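Local coordinates for arginase (PDB 2EF5), which probably hydrolyses L-arginine to L-ornithine and urea as a manganese-dependent enzyme of the arginase family, at residues L139-G144 with P148-V153; L32-D37 with L280-L285. All blocks are in the same frame, centred on the assembly; numbering follows the deposited sequence.

The two contacts lie on opposite sides of the centre of one alpha/beta domain, their own centres about 31 Å apart, and share no helix. Contact 1 joins helices 138-142 and 148-154, neighbours in sequence linked by a short loop; contact 2 brings helix 31-37 against the end of helix 272-284, from distant parts of the chain, so that contact 1 falls within the loop it closes. Each is partly buried, with two buried residues among the four that touch. Both are largely apolar in chemistry, but contact 1 sets a valine against a leucine and a threonine methyl against backbone, whereas contact 2 joins three leucines and a glutamine.

Contact 1: residues L139-G144 with P148-V153; sequences LAVLSG and PRLTEV
The backbones of V141 and T151 come within 5.3 Å, CA to CA, where helix 138-142 ends and the chain turns through a short loop into helix 148-154. Such closeness suits small, branched side chains; V141 makes the largest single contribution, with T151 close behind. V141 CG1 lies 3.8 Å from L150 CB, while V141 CG2 meets the end of the same leucine, 4.0 Å from L150 CD1. Thus both valine methyls bear on L150, one at the root of the side chain and one at its tip. With CG1 anti to the backbone N (chi1 172°) and CG2 anti to the carbonyl carbon, the fork of V141 opens across the leucine.

T151 adds a methyl beside it, CG2 resting on the main chain of G144, 3.8 Å from G144 C. Threonine fits this boundary position, its methyl packing and its hydroxyl OG1 reaching weakly back to the carbonyl of H147, just ahead of the helix.

G144 closes helix 138-142 in a Schellman motif; its positive phi of 89° suits glycine, since a beta carbon here would press on the carbonyl O of S143. S143 OG turns back to L139 O at 3.0 Å, tilted 25° from the carbonyl plane, which gives this buried hydroxyl a partner within the last turn.

The pair is thus a helix-loop-helix unit with a Schellman turn, the V141 side chain about 12 Å from a bound manganese ion. M100 of helix 99-107 touches both V141 and L150, while L66 and R70 of helix 66-81 pack on L150. L139 and L142 meet W116 on strand 113-117, so helix 138-142 stands between the parallel sheet and helix 148-154.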
# COMPACT_ATOMS: atom_id res chain seq x y z
N LEU A 139 -9.25 26.72 16.55
CA LEU A 139 -7.94 26.08 16.56
C LEU A 139 -7.10 26.58 15.40
O LEU A 139 -5.89 26.73 15.52
CB LEU A 139 -8.06 24.56 16.50
CG LEU A 139 -6.75 23.77 16.69
CD1 LEU A 139 -6.03 24.25 17.94
CD2 LEU A 139 -7.05 22.29 16.79
N ALA A 140 -7.73 26.84 14.26
CA ALA A 140 -7.01 27.35 13.10
C ALA A 140 -6.47 28.72 13.49
O ALA A 140 -5.28 28.98 13.38
CB ALA A 140 -7.95 27.47 11.91
N VAL A 141 -7.36 29.59 13.96
CA VAL A 141 -6.97 30.93 14.39
C VAL A 141 -5.80 30.88 15.36
O VAL A 141 -4.79 31.56 15.17
CB VAL A 141 -8.15 31.66 15.08
CG1 VAL A 141 -7.69 32.97 15.68
CG2 VAL A 141 -9.27 31.91 14.08
N LEU A 142 -5.92 30.07 16.41
CA LEU A 142 -4.85 29.95 17.39
C LEU A 142 -3.56 29.53 16.71
O LEU A 142 -2.47 29.88 17.17
CB LEU A 142 -5.22 28.91 18.45
CG LEU A 142 -6.26 29.35 19.48
CD1 LEU A 142 -6.76 28.14 20.25
CD2 LEU A 142 -5.64 30.37 20.44
N SER A 143 -3.68 28.79 15.61
CA SER A 143 -2.51 28.33 14.87
C SER A 143 -2.03 29.37 13.86
O SER A 143 -1.07 29.12 13.12
CB SER A 143 -2.82 27.02 14.15
OG SER A 143 -3.07 25.98 15.08
N GLY A 144 -2.70 30.52 13.83
CA GLY A 144 -2.32 31.58 12.91
C GLY A 144 -2.95 31.55 11.53
O GLY A 144 -2.46 32.23 10.63
N PRO A 148 -7.77 37.88 9.61
CA PRO A 148 -6.76 38.74 10.23
C PRO A 148 -7.21 39.38 11.56
O PRO A 148 -6.40 39.51 12.47
CB PRO A 148 -6.49 39.79 9.15
CG PRO A 148 -6.72 39.02 7.88
CD PRO A 148 -7.98 38.25 8.20
N ARG A 149 -8.48 39.77 11.65
CA ARG A 149 -9.04 40.38 12.87
C ARG A 149 -8.90 39.45 14.06
O ARG A 149 -8.86 39.89 15.21
CB ARG A 149 -10.53 40.72 12.72
CG ARG A 149 -10.86 42.04 12.04
CD ARG A 149 -10.35 43.23 12.80
NE ARG A 149 -11.16 43.73 13.90
CZ ARG A 149 -10.72 44.59 14.80
NH1 ARG A 149 -9.49 45.04 14.72
NH2 ARG A 149 -11.51 45.00 15.79
N LEU A 150 -8.84 38.16 13.78
CA LEU A 150 -8.74 37.17 14.83
C LEU A 150 -7.31 36.71 15.09
O LEU A 150 -6.87 36.65 16.24
CB LEU A 150 -9.62 35.97 14.49
CG LEU A 150 -11.12 36.27 14.33
CD1 LEU A 150 -11.85 34.99 13.97
CD2 LEU A 150 -11.67 36.84 15.63
N THR A 151 -6.59 36.38 14.03
CA THR A 151 -5.22 35.91 14.17
C THR A 151 -4.29 36.99 14.74
O THR A 151 -3.35 36.66 15.47
CB THR A 151 -4.65 35.43 12.82
OG1 THR A 151 -4.71 36.49 11.86
CG2 THR A 151 -5.46 34.24 12.30
N GLU A 152 -4.56 38.25 14.42
CA GLU A 152 -3.71 39.34 14.91
C GLU A 152 -3.64 39.41 16.43
O GLU A 152 -2.62 39.82 16.98
CB GLU A 152 -4.17 40.69 14.35
CG GLU A 152 -5.61 41.07 14.66
CD GLU A 152 -5.97 42.46 14.16
OE1 GLU A 152 -5.44 42.87 13.11
OE2 GLU A 152 -6.79 43.13 14.82
N VAL A 153 -4.71 39.02 17.11
CA VAL A 153 -4.70 39.07 18.56
C VAL A 153 -4.81 37.72 19.26
O VAL A 153 -4.60 37.63 20.47
CB VAL A 153 -5.84 39.97 19.09
CG1 VAL A 153 -5.58 41.43 18.71
CG2 VAL A 153 -7.18 39.51 18.53

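Contact 2: residues L32-D37 with L280-L285; sequences LEQLED and LALSLL
L35 and L282 meet through their branch ends, and apolar packing of this kind dominates the contact between helix 31-37 and the last turn of helix 272-284 with L285 just beyond it. L35 CD2 lies 3.7 Å from L282 CD2, the two side chains passing at a slant. The same L35 methyl also touches L285 CD2 at 3.7 Å, so one branch of L35 serves two leucines three residues apart. The nearest CA atoms, of L35 and L282, are 6.7 Å apart, a spacing that the leucine side chains fill. In both L35 and L282 the CG is anti to the carbonyl carbon (chi1 -81° and -59°), and the end of each side chain leans further toward the other segment than its first bond does.

A mixed contact lies beside this cluster. Q34 crosses L282 at about a right angle, with Q34 CB 3.8 Å from L282 CD1 and Q34 OE1 3.5 Å from that methyl. The touch of OE1 is van der Waals only. Glutamine suits this partly exposed place because its CB and OE1 can pack on L282 while NE2 makes weak hydrogen bonds to the carbonyls of A29 and R30, just before helix 31-37.

The hydrogen bonds lie within each segment or reach outward, as where L285 O accepts one from Y40 OH, just past helix 31-37. L35 and L285 both rest on I90 of strand 87-93, so this is helix-helix packing side by side on one face of the parallel arginase sheet, away from the metal site. With only dispersion and hydrophobic burial acting across the interface, its selectivity probably rests on shape, the fit of leucine methyls and of the Q34 side chain.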
# COMPACT_ATOMS: atom_id res chain seq x y z
N LEU A 32 -17.00 23.55 41.37
CA LEU A 32 -16.30 24.28 42.40
C LEU A 32 -16.20 23.55 43.74
O LEU A 32 -15.11 23.42 44.31
CB LEU A 32 -16.98 25.62 42.57
CG LEU A 32 -16.06 26.79 42.86
CD1 LEU A 32 -16.62 28.04 42.22
CD2 LEU A 32 -15.90 26.94 44.37
N GLU A 33 -17.32 23.08 44.25
CA GLU A 33 -17.33 22.37 45.52
C GLU A 33 -16.44 21.13 45.44
O GLU A 33 -15.69 20.83 46.37
CB GLU A 33 -18.76 21.95 45.89
CG GLU A 33 -19.75 23.10 46.12
CD GLU A 33 -19.98 23.97 44.88
OE1 GLU A 33 -19.75 23.51 43.74
OE2 GLU A 33 -20.43 25.13 45.05
N GLN A 34 -16.51 20.41 44.32
CA GLN A 34 -15.71 19.20 44.17
C GLN A 34 -14.22 19.49 44.01
O GLN A 34 -13.38 18.69 44.41
CB GLN A 34 -16.23 18.35 43.00
CG GLN A 34 -17.68 17.91 43.19
CD GLN A 34 -18.14 16.94 42.12
OE1 GLN A 34 -17.75 15.78 42.11
NE2 GLN A 34 -18.97 17.42 41.20
N LEU A 35 -13.88 20.64 43.43
CA LEU A 35 -12.48 21.00 43.29
C LEU A 35 -11.90 21.26 44.69
O LEU A 35 -10.75 20.92 44.97
CB LEU A 35 -12.31 22.24 42.41
CG LEU A 35 -12.36 21.97 40.90
CD1 LEU A 35 -12.34 23.28 40.14
CD2 LEU A 35 -11.19 21.10 40.50
N GLU A 36 -12.72 21.84 45.56
CA GLU A 36 -12.29 22.11 46.93
C GLU A 36 -12.13 20.80 47.69
O GLU A 36 -11.18 20.63 48.46
CB GLU A 36 -13.30 23.02 47.65
CG GLU A 36 -13.46 24.40 47.01
CD GLU A 36 -14.42 25.30 47.78
OE1 GLU A 36 -15.49 24.81 48.21
OE2 GLU A 36 -14.11 26.50 47.93
N ASP A 37 -13.05 19.85 47.49
CA ASP A 37 -12.96 18.56 48.17
C ASP A 37 -11.64 17.90 47.78
O ASP A 37 -11.08 17.10 48.53
CB ASP A 37 -14.11 17.63 47.77
CG ASP A 37 -15.46 18.16 48.18
OD1 ASP A 37 -15.52 18.99 49.10
OD2 ASP A 37 -16.46 17.73 47.57
N LEU A 280 -14.48 14.87 34.57
CA LEU A 280 -13.26 14.81 33.78
C LEU A 280 -12.28 15.88 34.24
O LEU A 280 -11.08 15.63 34.27
CB LEU A 280 -13.57 14.95 32.28
CG LEU A 280 -14.30 13.74 31.70
CD1 LEU A 280 -14.77 14.02 30.27
CD2 LEU A 280 -13.37 12.53 31.72
N ALA A 281 -12.78 17.05 34.60
CA ALA A 281 -11.89 18.11 35.09
C ALA A 281 -11.20 17.64 36.37
O ALA A 281 -10.00 17.87 36.56
CB ALA A 281 -12.67 19.39 35.37
N LEU A 282 -11.95 16.97 37.24
CA LEU A 282 -11.38 16.49 38.50
C LEU A 282 -10.24 15.50 38.22
O LEU A 282 -9.18 15.58 38.85
CB LEU A 282 -12.47 15.83 39.35
CG LEU A 282 -13.66 16.72 39.73
CD1 LEU A 282 -14.66 15.89 40.55
CD2 LEU A 282 -13.19 17.95 40.53
N SER A 283 -10.45 14.59 37.27
CA SER A 283 -9.40 13.64 36.94
C SER A 283 -8.19 14.36 36.36
O SER A 283 -7.05 14.00 36.65
CB SER A 283 -9.90 12.61 35.93
OG SER A 283 -10.91 11.79 36.48
N LEU A 284 -8.43 15.36 35.53
CA LEU A 284 -7.33 16.10 34.93
C LEU A 284 -6.53 16.83 36.00
O LEU A 284 -5.32 17.02 35.86
CB LEU A 284 -7.85 17.11 33.90
CG LEU A 284 -6.76 17.86 33.13
CD1 LEU A 284 -5.97 16.88 32.28
CD2 LEU A 284 -7.40 18.92 32.25
N LEU A 285 -7.20 17.24 37.07
CA LEU A 285 -6.53 17.93 38.16
C LEU A 285 -6.03 17.04 39.30
O LEU A 285 -5.78 17.51 40.41
CB LEU A 285 -7.44 19.05 38.70
CG LEU A 285 -7.24 20.37 37.93
CD1 LEU A 285 -7.54 20.19 36.45
CD2 LEU A 285 -8.13 21.44 38.53